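Side-chain contacts in glycoside hydrolase family 16 protein (Akkermansia muciniphila, PDB 6T2N), which probably acts as an endo-beta-galactosidase, an O-glycanase that cuts within mucin glycan chains to start their breakdown in the human gut: residues W172-P175 with V176-E179; T87-P90 with K91-R94. One frame throughout, in Å; residues are numbered along the deposited sequence.

Interaction 1 (W172-P175 with V176-E179)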
loop_
_atom_site.group_PDB
_atom_site.type_symbol
_atom_site.label_atom_id
_atom_site.label_comp_id
_atom_site.label_asym_id
_atom_site.label_seq_id
_atom_site.Cartn_x
_atom_site.Cartn_y
_atom_site.Cartn_z
ATOM N N TRP A 172 -1.291 -11.214 14.781
ATOM C CA TRP A 172 -2.460 -10.309 14.936
ATOM C C TRP A 172 -3.203 -10.234 13.618
ATOM O O TRP A 172 -2.535 -10.419 12.609
ATOM C CB TRP A 172 -2.048 -8.912 15.414
ATOM C CG TRP A 172 -1.573 -8.983 16.821
ATOM C CD1 TRP A 172 -2.243 -9.537 17.868
ATOM C CD2 TRP A 172 -0.284 -8.586 17.307
ATOM N NE1 TRP A 172 -1.448 -9.514 18.976
ATOM C CE2 TRP A 172 -0.250 -8.919 18.670
ATOM C CE3 TRP A 172 0.828 -7.967 16.726
ATOM C CZ2 TRP A 172 0.845 -8.621 19.473
ATOM C CZ3 TRP A 172 1.923 -7.698 17.498
ATOM C CH2 TRP A 172 1.926 -8.033 18.857
ATOM N N GLY A 173 -4.508 -9.957 13.678
ATOM C CA GLY A 173 -5.376 -9.630 12.535
ATOM C C GLY A 173 -5.707 -8.157 12.584
ATOM O O GLY A 173 -5.413 -7.545 13.648
ATOM N N TRP A 174 -6.286 -7.602 11.505
ATOM C CA TRP A 174 -6.405 -6.133 11.341
ATOM C C TRP A 174 -7.308 -5.542 12.416
ATOM O O TRP A 174 -8.340 -6.111 12.715
ATOM C CB TRP A 174 -6.943 -5.834 9.974
ATOM C CG TRP A 174 -6.785 -4.404 9.567
ATOM C CD1 TRP A 174 -5.765 -3.836 8.842
ATOM C CD2 TRP A 174 -7.718 -3.349 9.845
ATOM N NE1 TRP A 174 -6.002 -2.488 8.671
ATOM C CE2 TRP A 174 -7.190 -2.172 9.277
ATOM C CE3 TRP A 174 -8.936 -3.299 10.518
ATOM C CZ2 TRP A 174 -7.843 -0.958 9.377
ATOM C CZ3 TRP A 174 -9.611 -2.103 10.585
ATOM C CH2 TRP A 174 -9.066 -0.950 10.010
ATOM N N PRO A 175 -7.027 -4.369 13.025
ATOM C CA PRO A 175 -5.880 -3.505 12.715
ATOM C C PRO A 175 -4.638 -3.686 13.604
ATOM O O PRO A 175 -3.694 -2.878 13.516
ATOM C CB PRO A 175 -6.397 -2.094 13.040
ATOM C CG PRO A 175 -7.668 -2.296 13.855
ATOM C CD PRO A 175 -7.918 -3.780 14.024
ATOM N N VAL A 176 -4.676 -4.722 14.446
ATOM C CA VAL A 176 -3.691 -4.921 15.522
ATOM C C VAL A 176 -2.394 -5.334 14.846
ATOM O O VAL A 176 -1.363 -5.051 15.408
ATOM C CB VAL A 176 -4.222 -5.931 16.550
ATOM C CG1 VAL A 176 -3.247 -6.192 17.682
ATOM C CG2 VAL A 176 -5.557 -5.499 17.133
ATOM N N ASN A 177 -2.443 -5.929 13.666
ATOM C CA ASN A 177 -1.221 -6.401 12.969
ATOM C C ASN A 177 -0.292 -5.161 12.718
ATOM O O ASN A 177 0.908 -5.324 12.483
ATOM C CB ASN A 177 -1.579 -7.274 11.732
ATOM C CG ASN A 177 -2.319 -6.578 10.613
ATOM O OD1 ASN A 177 -3.381 -5.987 10.822
ATOM N ND2 ASN A 177 -1.792 -6.697 9.412
ATOM N N GLY A 178 -0.934 -4.032 12.385
ATOM C CA GLY A 178 -0.290 -2.838 11.768
ATOM C C GLY A 178 -0.554 -2.589 10.261
ATOM O O GLY A 178 -0.714 -3.529 9.465
ATOM N N GLU A 179 -0.548 -1.315 9.898
ATOM C CA GLU A 179 -0.758 -0.811 8.539
ATOM C C GLU A 179 -0.026 0.520 8.380
ATOM O O GLU A 179 -0.316 1.471 9.123
ATOM C CB GLU A 179 -2.243 -0.631 8.240
ATOM C CG GLU A 179 -2.511 -0.625 6.717
ATOM C CD GLU A 179 -3.884 -0.120 6.280
ATOM O OE1 GLU A 179 -4.926 -0.656 6.781
ATOM O OE2 GLU A 179 -3.901 0.861 5.526
#

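Interaction 2 (T87-P90 with K91-R94)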
loop_
_atom_site.group_PDB
_atom_site.type_symbol
_atom_site.label_atom_id
_atom_site.label_comp_id
_atom_site.label_asym_id
_atom_site.label_seq_id
_atom_site.Cartn_x
_atom_site.Cartn_y
_atom_site.Cartn_z
ATOM N N THR A 87 -8.329 -7.651 -11.052
ATOM C CA THR A 87 -7.996 -8.767 -11.999
ATOM C C THR A 87 -6.537 -8.751 -12.439
ATOM O O THR A 87 -5.958 -7.681 -12.481
ATOM C CB THR A 87 -8.835 -8.791 -13.283
ATOM O OG1 THR A 87 -8.116 -7.968 -14.209
ATOM C CG2 THR A 87 -10.280 -8.367 -13.088
ATOM N N GLY A 88 -6.023 -9.921 -12.814
ATOM C CA GLY A 88 -4.593 -10.105 -13.121
ATOM C C GLY A 88 -4.335 -9.893 -14.595
ATOM O O GLY A 88 -3.156 -10.004 -14.980
ATOM N N ARG A 89 -5.438 -9.632 -15.332
ATOM C CA ARG A 89 -5.598 -9.368 -16.786
ATOM C C ARG A 89 -4.782 -8.159 -17.188
ATOM O O ARG A 89 -4.775 -7.169 -16.494
ATOM C CB ARG A 89 -7.054 -9.002 -17.101
ATOM C CG ARG A 89 -8.075 -10.123 -16.915
ATOM C CD ARG A 89 -9.487 -9.663 -17.193
ATOM N NE ARG A 89 -9.769 -8.356 -16.625
ATOM C CZ ARG A 89 -10.510 -7.387 -17.175
ATOM N NH1 ARG A 89 -11.075 -7.531 -18.360
ATOM N NH2 ARG A 89 -10.684 -6.246 -16.523
ATOM N N PRO A 90 -4.075 -8.124 -18.328
ATOM C CA PRO A 90 -3.151 -6.988 -18.527
ATOM C C PRO A 90 -4.064 -5.668 -18.607
ATOM O O PRO A 90 -3.642 -4.538 -18.967
ATOM C CB PRO A 90 -2.555 -7.406 -19.903
ATOM C CG PRO A 90 -2.669 -8.925 -19.900
ATOM C CD PRO A 90 -4.059 -9.157 -19.379
ATOM N N LYS A 91 -5.268 -5.781 -18.823
ATOM C CA LYS A 91 -6.306 -4.700 -19.092
ATOM C C LYS A 91 -6.145 -3.751 -17.933
ATOM O O LYS A 91 -6.073 -2.524 -18.233
ATOM C CB LYS A 91 -7.748 -5.212 -19.316
ATOM C CG LYS A 91 -8.813 -4.123 -19.525
ATOM C CD LYS A 91 -10.235 -4.597 -19.868
ATOM C CE LYS A 91 -11.103 -3.451 -20.360
ATOM N NZ LYS A 91 -12.543 -3.683 -20.095
ATOM N N ASN A 92 -6.017 -4.380 -16.747
ATOM C CA ASN A 92 -5.832 -3.772 -15.387
ATOM C C ASN A 92 -4.353 -3.730 -14.925
ATOM O O ASN A 92 -4.033 -2.841 -14.121
ATOM C CB ASN A 92 -6.709 -4.513 -14.381
ATOM C CG ASN A 92 -8.177 -4.571 -14.804
ATOM O OD1 ASN A 92 -8.755 -5.650 -14.910
ATOM N ND2 ASN A 92 -8.808 -3.413 -15.009
ATOM N N MET A 93 -3.448 -4.579 -15.452
ATOM C CA MET A 93 -2.071 -4.824 -14.925
ATOM C C MET A 93 -1.053 -5.084 -16.034
ATOM O O MET A 93 -1.141 -6.144 -16.687
ATOM C CB MET A 93 -2.093 -6.097 -14.083
ATOM C CG MET A 93 -1.535 -5.922 -12.699
ATOM S SD MET A 93 -2.106 -7.266 -11.634
ATOM C CE MET A 93 -0.980 -8.531 -12.221
ATOM N N ARG A 94 -0.050 -4.230 -16.216
ATOM C CA ARG A 94 0.953 -4.446 -17.302
ATOM C C ARG A 94 2.066 -3.400 -17.209
ATOM O O ARG A 94 1.828 -2.345 -16.562
ATOM C CB ARG A 94 0.280 -4.277 -18.661
ATOM C CG ARG A 94 -0.544 -2.961 -18.675
ATOM C CD ARG A 94 -1.015 -2.726 -20.229
ATOM N NE ARG A 94 -1.635 -1.439 -20.498
ATOM C CZ ARG A 94 -2.773 -1.007 -20.032
ATOM N NH1 ARG A 94 -3.563 -1.829 -19.469
ATOM N NH2 ARG A 94 -3.239 0.158 -20.377
#

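Interaction 1 (W172-P175 with V176-E179)
W174 gives its indole NE1-H to the E179 carboxylate, NE1 lying 2.8 Å from OE1 with an N-H...O angle of 155°. OE1 receives it on its anti lone pair, sitting at the edge of the indole and a little tilted from the ring plane; ring and carboxylate planes are 37° apart. W174 reaches this position with CG anti to its backbone N (chi1 -165°). The peptide before P175 is cis, and P175 CB lies over the centre of the W174 ring, 3.6 Å above its plane, packing a face while the edge holds the acid.

The intervening turn is type I, running from P175 to G178 and closed by G178 N to P175 O at 3.2 Å. G173 O adds two weak bonds, from V176 N at 3.0 Å and from N177 N at 3.4 Å. Buried N177 sets OD1 3.1 Å from W174 CA, without bonding W174 N, and gives ND2 to G168 O.

At the other end of the loop, V176 CG1 makes a CH-pi contact over one face of W172, 3.6 Å from the centroid of the five-membered ring. Y255 meets W172 edge-to-face and also bonds V176 O through its hydroxyl. With a leucine at W172, V176 CG1 would probably lose its aromatic face and Y255 its ring partner, opening a gap on this side of the turn.

E179 and D181, whose carboxylates lie close together, fall in the acidic stretch where GH16 enzymes carry their active-site motif, so W174 probably orients an acid at the active site. The loop links strand 160-168 to strand 179-181: W174, N177 and E179 all pack on L167, and backbone bonds tie G178 to G168 and E179 to H198.

Interaction 2 (T87-P90 with K91-R94)
N92 OD1 accepts from two donors across this turn: T87 OG1 at 2.5 Å, in the amide plane on a lone pair, and R89 NH2 at 2.6 Å, tilted from that plane. R89 NE donates to T87 OG1 at 3.0 Å, nearly in the guanidinium plane and fairly straight at 164°, so hydroxyl, guanidinium and amide close a small ring of bonds. A bend in the R89 chain at chi3 (-43°) brings the NH2 edge of the guanidinium round to N92 OD1, guanidinium and amide planes 51° apart.

K91 runs alongside R89, its CB over one guanidinium face, and both basic ends pair with E107, which probably offsets their like charges; F109 adds a cation-pi contact to R89. The N92 amide is held from its other end by ND2 bonds to E103 O and T131 OG1.

R94 NH1 grips two carbonyls, P90 O at 2.8 Å in the guanidinium plane and K91 O at 2.9 Å, while NH2 forms a salt bridge with E103. Backbone N92 N to R89 O, at 3.1 Å, draws the turn together.

The loop joins strand 85-86 to strand 93-96, where M93 packs on L102 of strand 99-104 and on V135 of strand 127-136.

Overall arrangement
The two contacts lie on opposite sides of the chain's centre, their centres about 28 Å apart and their nearest atoms about 19 Å apart, and they do not touch. Both are tight local turns of the beta-sandwich expected of a GH16 enzyme. Interaction 2 carries the chain from a strand of the mixed sheet into the antiparallel one, whereas interaction 1 delivers it to strand 179-181 of the mixed sheet, probably at the catalytic cleft. The calcium ion, bound at E59, G98 and D297, belongs to the side of interaction 2, about 13 Å from the R94 side chain. Of the two, 172-179 is the one likely to bear on the active site.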